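Local coordinates for putative branched-chain amino acid ABC transporter, periplasmic branched-chain amino acid-binding protein (Pseudomonas protegens Pf-5, PDB 4RU0) that probably binds branched-chain amino acids or related small solutes in the periplasm and hands them to the membrane part of an ABC importer, at residues A[69-74]-A[340-345]; A[160-165]-A[414-419]. All coordinates share one frame; numbering follows the deposited sequence.

Interaction 1: residues A[69-74]-A[340-345]; sequences GGINGV and AIRTAQ
The first torsions of Ile-71 and Gln-345 turn the two side chains toward each other. In Ile-71, chi1 of -59° sets CG1 beside the backbone N and CG2 stands anti to it, while in Gln-345 chi1 of -75° puts CG anti to the carbonyl carbon and the chain then runs extended to the amide. CG2 of Ile-71 lies 3.6 Å from NE2 of Gln-345 and also touches CB of Arg-342 at 3.9 Å, sitting over one face of that guanidinium; NH1 of Arg-342 is salt-bridged to Glu-339. The other Ile-71 branch ends in CD1, 3.8 Å from CG2 of Ile-341, the two side chains crossing at about a right angle.

The polar part is modest. Gln-345 NE2 donates a weak bond to Ile-71 O (3.4 Å), an oxygen already taken by Val-74 N at 2.9 Å. Gln-345 OE1 points at CB of Asn-72, 3.1 Å away, and Val-74 CG2 adds a contact to NE2. Ile-71 to Val-74 forms a type I' turn, with Asn-72 and Gly-73 at its corners; the return bond from Ile-71 N to Val-74 O (2.8 Å) closes it.

The turn belongs to the loop joining helix 47-67 to strand 76-82, and it packs on helix 325-348. Gln-34, at the start of strand 34-40, touches both Val-74 and Ile-341, so helix, loop and strand converge here.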
ATOM      1  N   GLY A  69     -22.964  -7.515 -12.909  1.00 70.87           N
ATOM      2  CA  GLY A  69     -22.893  -7.737 -14.342  1.00 74.58           C
ATOM      3  C   GLY A  69     -21.665  -7.096 -14.954  1.00 71.99           C
ATOM      4  O   GLY A  69     -21.698  -6.614 -16.090  1.00 68.85           O
ATOM      5  N   GLY A  70     -20.573  -7.093 -14.194  1.00 70.49           N
ATOM      6  CA  GLY A  70     -19.338  -6.466 -14.629  1.00 66.51           C
ATOM      7  C   GLY A  70     -19.364  -4.978 -14.354  1.00 62.23           C
ATOM      8  O   GLY A  70     -20.198  -4.495 -13.588  1.00 63.21           O
ATOM      9  N   ILE A  71     -18.447  -4.248 -14.978  1.00 60.23           N
ATOM     10  CA  ILE A  71     -18.369  -2.804 -14.789  1.00 63.55           C
ATOM     11  C   ILE A  71     -19.212  -2.093 -15.836  1.00 67.87           C
ATOM     12  O   ILE A  71     -18.834  -2.031 -17.006  1.00 60.39           O
ATOM     13  CB  ILE A  71     -16.917  -2.289 -14.868  1.00 60.27           C
ATOM     14  CG1 ILE A  71     -16.049  -2.957 -13.798  1.00 59.35           C
ATOM     15  CG2 ILE A  71     -16.876  -0.778 -14.713  1.00 55.20           C
ATOM     16  CD1 ILE A  71     -14.588  -2.588 -13.883  1.00 52.18           C
ATOM     17  N   ASN A  72     -20.354  -1.561 -15.401  1.00 72.28           N
ATOM     18  CA  ASN A  72     -21.305  -0.897 -16.290  1.00 64.24           C
ATOM     19  C   ASN A  72     -21.635  -1.732 -17.524  1.00 65.97           C
ATOM     20  O   ASN A  72     -21.757  -1.201 -18.624  1.00 66.52           O
ATOM     21  CB  ASN A  72     -20.775   0.468 -16.726  1.00 69.26           C
ATOM     22  CG  ASN A  72     -21.355   1.609 -15.916  1.00 72.66           C
ATOM     23  OD1 ASN A  72     -22.021   1.395 -14.903  1.00 78.23           O
ATOM     24  ND2 ASN A  72     -21.104   2.834 -16.363  1.00 72.34           N
ATOM     25  N   GLY A  73     -21.761  -3.040 -17.333  1.00 66.89           N
ATOM     26  CA  GLY A  73     -22.099  -3.940 -18.417  1.00 68.68           C
ATOM     27  C   GLY A  73     -20.907  -4.674 -19.002  1.00 77.86           C
ATOM     28  O   GLY A  73     -21.063  -5.729 -19.617  1.00 73.97           O
ATOM     29  N   VAL A  74     -19.714  -4.118 -18.812  1.00 82.67           N
ATOM     30  CA  VAL A  74     -18.491  -4.720 -19.339  1.00 62.49           C
ATOM     31  C   VAL A  74     -17.945  -5.800 -18.413  1.00 61.76           C
ATOM     32  O   VAL A  74     -17.566  -5.524 -17.276  1.00 60.40           O
ATOM     33  CB  VAL A  74     -17.397  -3.666 -19.564  1.00 59.92           C
ATOM     34  CG1 VAL A  74     -16.150  -4.315 -20.148  1.00 58.38           C
ATOM     35  CG2 VAL A  74     -17.907  -2.566 -20.470  1.00 62.47           C
ATOM     36  N   ALA A 340     -11.159   3.043 -11.227  1.00 51.97           N
ATOM     37  CA  ALA A 340     -10.426   3.771 -12.254  1.00 42.77           C
ATOM     38  C   ALA A 340     -11.029   3.486 -13.622  1.00 43.89           C
ATOM     39  O   ALA A 340     -11.258   4.399 -14.417  1.00 43.97           O
ATOM     40  CB  ALA A 340      -8.951   3.395 -12.233  1.00 41.07           C
ATOM     41  N   ILE A 341     -11.280   2.208 -13.881  1.00 44.96           N
ATOM     42  CA  ILE A 341     -11.919   1.779 -15.114  1.00 53.02           C
ATOM     43  C   ILE A 341     -13.306   2.399 -15.236  1.00 55.52           C
ATOM     44  O   ILE A 341     -13.641   3.000 -16.260  1.00 48.42           O
ATOM     45  CB  ILE A 341     -12.027   0.245 -15.182  1.00 54.79           C
ATOM     46  CG1 ILE A 341     -10.635  -0.373 -15.321  1.00 45.94           C
ATOM     47  CG2 ILE A 341     -12.928  -0.175 -16.337  1.00 49.31           C
ATOM     48  CD1 ILE A 341     -10.604  -1.862 -15.093  1.00 46.86           C
ATOM     49  N   ARG A 342     -14.094   2.261 -14.173  1.00 49.07           N
ATOM     50  CA  ARG A 342     -15.435   2.829 -14.110  1.00 50.83           C
ATOM     51  C   ARG A 342     -15.414   4.328 -14.383  1.00 50.01           C
ATOM     52  O   ARG A 342     -16.235   4.838 -15.142  1.00 63.18           O
ATOM     53  CB  ARG A 342     -16.064   2.546 -12.743  1.00 51.80           C
ATOM     54  CG  ARG A 342     -17.406   3.224 -12.511  1.00 56.18           C
ATOM     55  CD  ARG A 342     -18.070   2.740 -11.226  1.00 54.94           C
ATOM     56  NE  ARG A 342     -18.463   1.336 -11.304  1.00 56.59           N
ATOM     57  CZ  ARG A 342     -17.901   0.359 -10.600  1.00 56.24           C
ATOM     58  NH1 ARG A 342     -16.919   0.631  -9.758  1.00 75.02           N
ATOM     59  NH2 ARG A 342     -18.322  -0.889 -10.734  1.00 57.97           N
ATOM     60  N   THR A 343     -14.461   5.025 -13.776  1.00 48.18           N
ATOM     61  CA  THR A 343     -14.332   6.467 -13.949  1.00 47.53           C
ATOM     62  C   THR A 343     -14.095   6.838 -15.411  1.00 61.69           C
ATOM     63  O   THR A 343     -14.654   7.813 -15.912  1.00 60.54           O
ATOM     64  CB  THR A 343     -13.177   7.035 -13.092  1.00 45.56           C
ATOM     65  OG1 THR A 343     -13.323   6.597 -11.737  1.00 46.32           O
ATOM     66  CG2 THR A 343     -13.160   8.556 -13.134  1.00 45.13           C
ATOM     67  N   ALA A 344     -13.265   6.050 -16.089  1.00 46.48           N
ATOM     68  CA  ALA A 344     -12.885   6.354 -17.462  1.00 51.70           C
ATOM     69  C   ALA A 344     -14.023   6.049 -18.436  1.00 51.99           C
ATOM     70  O   ALA A 344     -14.209   6.766 -19.415  1.00 48.50           O
ATOM     71  CB  ALA A 344     -11.625   5.584 -17.851  1.00 44.78           C
ATOM     72  N   GLN A 345     -14.783   4.996 -18.152  1.00 49.69           N
ATOM     73  CA  GLN A 345     -15.975   4.666 -18.931  1.00 54.68           C
ATOM     74  C   GLN A 345     -16.951   5.838 -18.991  1.00 60.19           C
ATOM     75  O   GLN A 345     -17.748   5.942 -19.919  1.00 70.72           O
ATOM     76  CB  GLN A 345     -16.686   3.440 -18.355  1.00 53.61           C
ATOM     77  CG  GLN A 345     -16.002   2.120 -18.639  1.00 53.34           C
ATOM     78  CD  GLN A 345     -16.806   0.945 -18.127  1.00 55.26           C
ATOM     79  OE1 GLN A 345     -17.947   1.106 -17.704  1.00 66.08           O
ATOM     80  NE2 GLN A 345     -16.218  -0.244 -18.162  1.00 55.09           N
TER

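Interaction 2: residues A[160-165]-A[414-419]; sequences EASTLV and IAADRA
Ile-414 starts the contact with its carbonyl: Ile-414 O lies 3.3 Å from CG2 of Thr-163, while CG2 of Ile-414 approaches Thr-163 O at 3.7 Å. In Thr-163, chi1 of 68° places OG1 between the backbone N and the carbonyl carbon, from where it donates to Glu-160 O at 2.8 Å, an acceptor shared with Leu-164 N; CG2 stands anti to the carbonyl carbon, facing Ile-414 and Ala-416. Ala-415 points its methyl away from the helix, but its carbonyl O accepts a hydrogen bond from ND2 of Asn-166, three residues on from Thr-163 in the same helix.

At Ala-416 the backbones come nearest, with CA 4.5 Å from CA of Thr-163. Such closeness suits the small groups that meet: CB of Ala-416 rests on Thr-163 CG2 at 3.5 Å and on Ser-162 CB at 3.6 Å. Asp-417 follows, its backbone N donating to Ser-162 OG over 2.7 Å with an N-H...O angle of 163°, a short and nearly straight bond. The serine oxygen is anti to its own backbone N (chi1 -173°), which carries it out from the helix toward the donor. Asp-417 is also the centre of an inverse gamma turn and the N-cap of helix 418-435, where OD1 makes a weak bond to Leu-420 N. Beyond it, Arg-418 forms a salt bridge with Asp-390.

Thus strand 407-415, at the edge of the mixed sheet, passes into the C-terminal helix while leaning on helix 157-172, a helix-on-sheet layer consistent with the alpha/beta lobes of the leucine-binding protein family.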
ATOM      1  N   GLU A 160       3.185   8.542   4.811  1.00 29.17           N
ATOM      2  CA  GLU A 160       3.116   7.656   5.965  1.00 27.42           C
ATOM      3  C   GLU A 160       3.842   8.279   7.149  1.00 21.02           C
ATOM      4  O   GLU A 160       3.354   8.233   8.278  1.00 22.27           O
ATOM      5  CB  GLU A 160       3.710   6.285   5.656  1.00 17.09           C
ATOM      6  CG  GLU A 160       3.429   5.261   6.749  1.00 17.45           C
ATOM      7  CD  GLU A 160       4.254   3.997   6.595  1.00 33.64           C
ATOM      8  OE1 GLU A 160       5.352   4.062   5.997  1.00 27.11           O
ATOM      9  OE2 GLU A 160       3.805   2.937   7.079  1.00 37.73           O
ATOM     10  N   ALA A 161       5.001   8.872   6.878  1.00 24.01           N
ATOM     11  CA  ALA A 161       5.760   9.571   7.904  1.00 18.00           C
ATOM     12  C   ALA A 161       4.898  10.646   8.543  1.00 20.95           C
ATOM     13  O   ALA A 161       4.816  10.734   9.768  1.00 26.09           O
ATOM     14  CB  ALA A 161       7.026  10.178   7.318  1.00 17.00           C
ATOM     15  N   SER A 162       4.240  11.447   7.710  1.00 19.81           N
ATOM     16  CA  SER A 162       3.381  12.513   8.215  1.00 24.03           C
ATOM     17  C   SER A 162       2.245  11.978   9.089  1.00 20.68           C
ATOM     18  O   SER A 162       2.015  12.496  10.175  1.00 21.41           O
ATOM     19  CB  SER A 162       2.807  13.331   7.063  1.00 21.24           C
ATOM     20  OG  SER A 162       2.095  14.457   7.552  1.00 28.57           O
ATOM     21  N   THR A 163       1.544  10.947   8.619  1.00 20.87           N
ATOM     22  CA  THR A 163       0.460  10.349   9.404  1.00 29.33           C
ATOM     23  C   THR A 163       0.983   9.754  10.712  1.00 21.10           C
ATOM     24  O   THR A 163       0.321   9.841  11.748  1.00 22.21           O
ATOM     25  CB  THR A 163      -0.288   9.243   8.631  1.00 35.62           C
ATOM     26  OG1 THR A 163       0.572   8.114   8.443  1.00 45.29           O
ATOM     27  CG2 THR A 163      -0.747   9.744   7.289  1.00 23.64           C
ATOM     28  N   LEU A 164       2.165   9.145  10.656  1.00 19.26           N
ATOM     29  CA  LEU A 164       2.810   8.612  11.851  1.00 18.38           C
ATOM     30  C   LEU A 164       2.984   9.728  12.879  1.00 30.53           C
ATOM     31  O   LEU A 164       2.605   9.576  14.038  1.00 27.87           O
ATOM     32  CB  LEU A 164       4.164   7.975  11.504  1.00 21.78           C
ATOM     33  CG  LEU A 164       5.030   7.312  12.597  1.00 17.83           C
ATOM     34  CD1 LEU A 164       6.010   8.299  13.226  1.00 15.28           C
ATOM     35  CD2 LEU A 164       4.160   6.637  13.666  1.00 16.83           C
ATOM     36  N   VAL A 165       3.539  10.853  12.441  1.00 18.56           N
ATOM     37  CA  VAL A 165       3.759  11.998  13.318  1.00 24.21           C
ATOM     38  C   VAL A 165       2.433  12.598  13.797  1.00 21.26           C
ATOM     39  O   VAL A 165       2.290  12.978  14.960  1.00 21.93           O
ATOM     40  CB  VAL A 165       4.609  13.077  12.610  1.00 19.18           C
ATOM     41  CG1 VAL A 165       4.521  14.407  13.339  1.00 20.68           C
ATOM     42  CG2 VAL A 165       6.062  12.617  12.492  1.00 17.54           C
ATOM     43  N   ILE A 414      -6.173   8.827   9.932  1.00 38.49           N
ATOM     44  CA  ILE A 414      -5.257   9.916  10.222  1.00 33.10           C
ATOM     45  C   ILE A 414      -4.687  10.461   8.915  1.00 39.43           C
ATOM     46  O   ILE A 414      -3.899   9.786   8.251  1.00 42.08           O
ATOM     47  CB  ILE A 414      -4.095   9.451  11.126  1.00 40.37           C
ATOM     48  CG1 ILE A 414      -4.623   8.630  12.308  1.00 37.93           C
ATOM     49  CG2 ILE A 414      -3.263  10.637  11.585  1.00 30.61           C
ATOM     50  CD1 ILE A 414      -5.517   9.404  13.250  1.00 33.23           C
ATOM     51  N   ALA A 415      -5.081  11.673   8.544  1.00 36.98           N
ATOM     52  CA  ALA A 415      -4.610  12.275   7.298  1.00 37.23           C
ATOM     53  C   ALA A 415      -3.190  12.827   7.433  1.00 35.88           C
ATOM     54  O   ALA A 415      -2.815  13.346   8.484  1.00 33.49           O
ATOM     55  CB  ALA A 415      -5.561  13.379   6.854  1.00 35.63           C
ATOM     56  N   ALA A 416      -2.408  12.716   6.361  1.00 31.00           N
ATOM     57  CA  ALA A 416      -1.063  13.289   6.311  1.00 29.81           C
ATOM     58  C   ALA A 416      -1.107  14.758   5.927  1.00 38.25           C
ATOM     59  O   ALA A 416      -2.054  15.210   5.283  1.00 41.03           O
ATOM     60  CB  ALA A 416      -0.198  12.534   5.324  1.00 28.54           C
ATOM     61  N   ASP A 417      -0.074  15.498   6.315  1.00 30.43           N
ATOM     62  CA  ASP A 417       0.073  16.880   5.878  1.00 31.59           C
ATOM     63  C   ASP A 417       0.824  16.899   4.552  1.00 36.24           C
ATOM     64  O   ASP A 417       2.013  17.227   4.496  1.00 32.09           O
ATOM     65  CB  ASP A 417       0.806  17.711   6.928  1.00 31.57           C
ATOM     66  CG  ASP A 417       0.669  19.203   6.690  1.00 46.71           C
ATOM     67  OD1 ASP A 417       0.083  19.601   5.657  1.00 49.17           O
ATOM     68  OD2 ASP A 417       1.159  19.983   7.532  1.00 48.31           O
ATOM     69  N   ARG A 418       0.125  16.533   3.486  1.00 31.59           N
ATOM     70  CA  ARG A 418       0.767  16.364   2.193  1.00 34.55           C
ATOM     71  C   ARG A 418       1.240  17.694   1.610  1.00 36.59           C
ATOM     72  O   ARG A 418       2.219  17.735   0.867  1.00 37.56           O
ATOM     73  CB  ARG A 418      -0.183  15.660   1.232  1.00 34.20           C
ATOM     74  CG  ARG A 418      -0.459  14.218   1.620  1.00 30.59           C
ATOM     75  CD  ARG A 418      -1.826  13.775   1.153  1.00 31.90           C
ATOM     76  NE  ARG A 418      -1.931  13.833  -0.292  1.00 49.98           N
ATOM     77  CZ  ARG A 418      -3.076  13.804  -0.963  1.00 47.98           C
ATOM     78  NH1 ARG A 418      -4.234  13.723  -0.316  1.00 45.67           N
ATOM     79  NH2 ARG A 418      -3.057  13.863  -2.285  1.00 44.44           N
ATOM     80  N   ALA A 419       0.550  18.777   1.954  1.00 36.94           N
ATOM     81  CA  ALA A 419       0.955  20.107   1.509  1.00 39.06           C
ATOM     82  C   ALA A 419       2.335  20.446   2.063  1.00 40.67           C
ATOM     83  O   ALA A 419       3.182  21.007   1.363  1.00 42.71           O
ATOM     84  CB  ALA A 419      -0.063  21.149   1.938  1.00 37.37           C
TER

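In both contacts a helix meets a segment that touches it through non-helical residues, yet they share no secondary-structure element, and their nearest atoms are about 16 Å apart. Interaction 1 is the more thoroughly buried, although its centre lies about 23 Å from the centre of the chain and that of interaction 2 about 15 Å. The first relies on branched aliphatic groups and a long amide that manages just a weak bond. Interaction 2 is partly buried and buries less surface, 229 Å² against 303 Å²; small side chains bring its backbones close, and a short, nearly straight bond to a serine oxygen crosses it. One packs a type I' turn, the other a strand-to-helix passage.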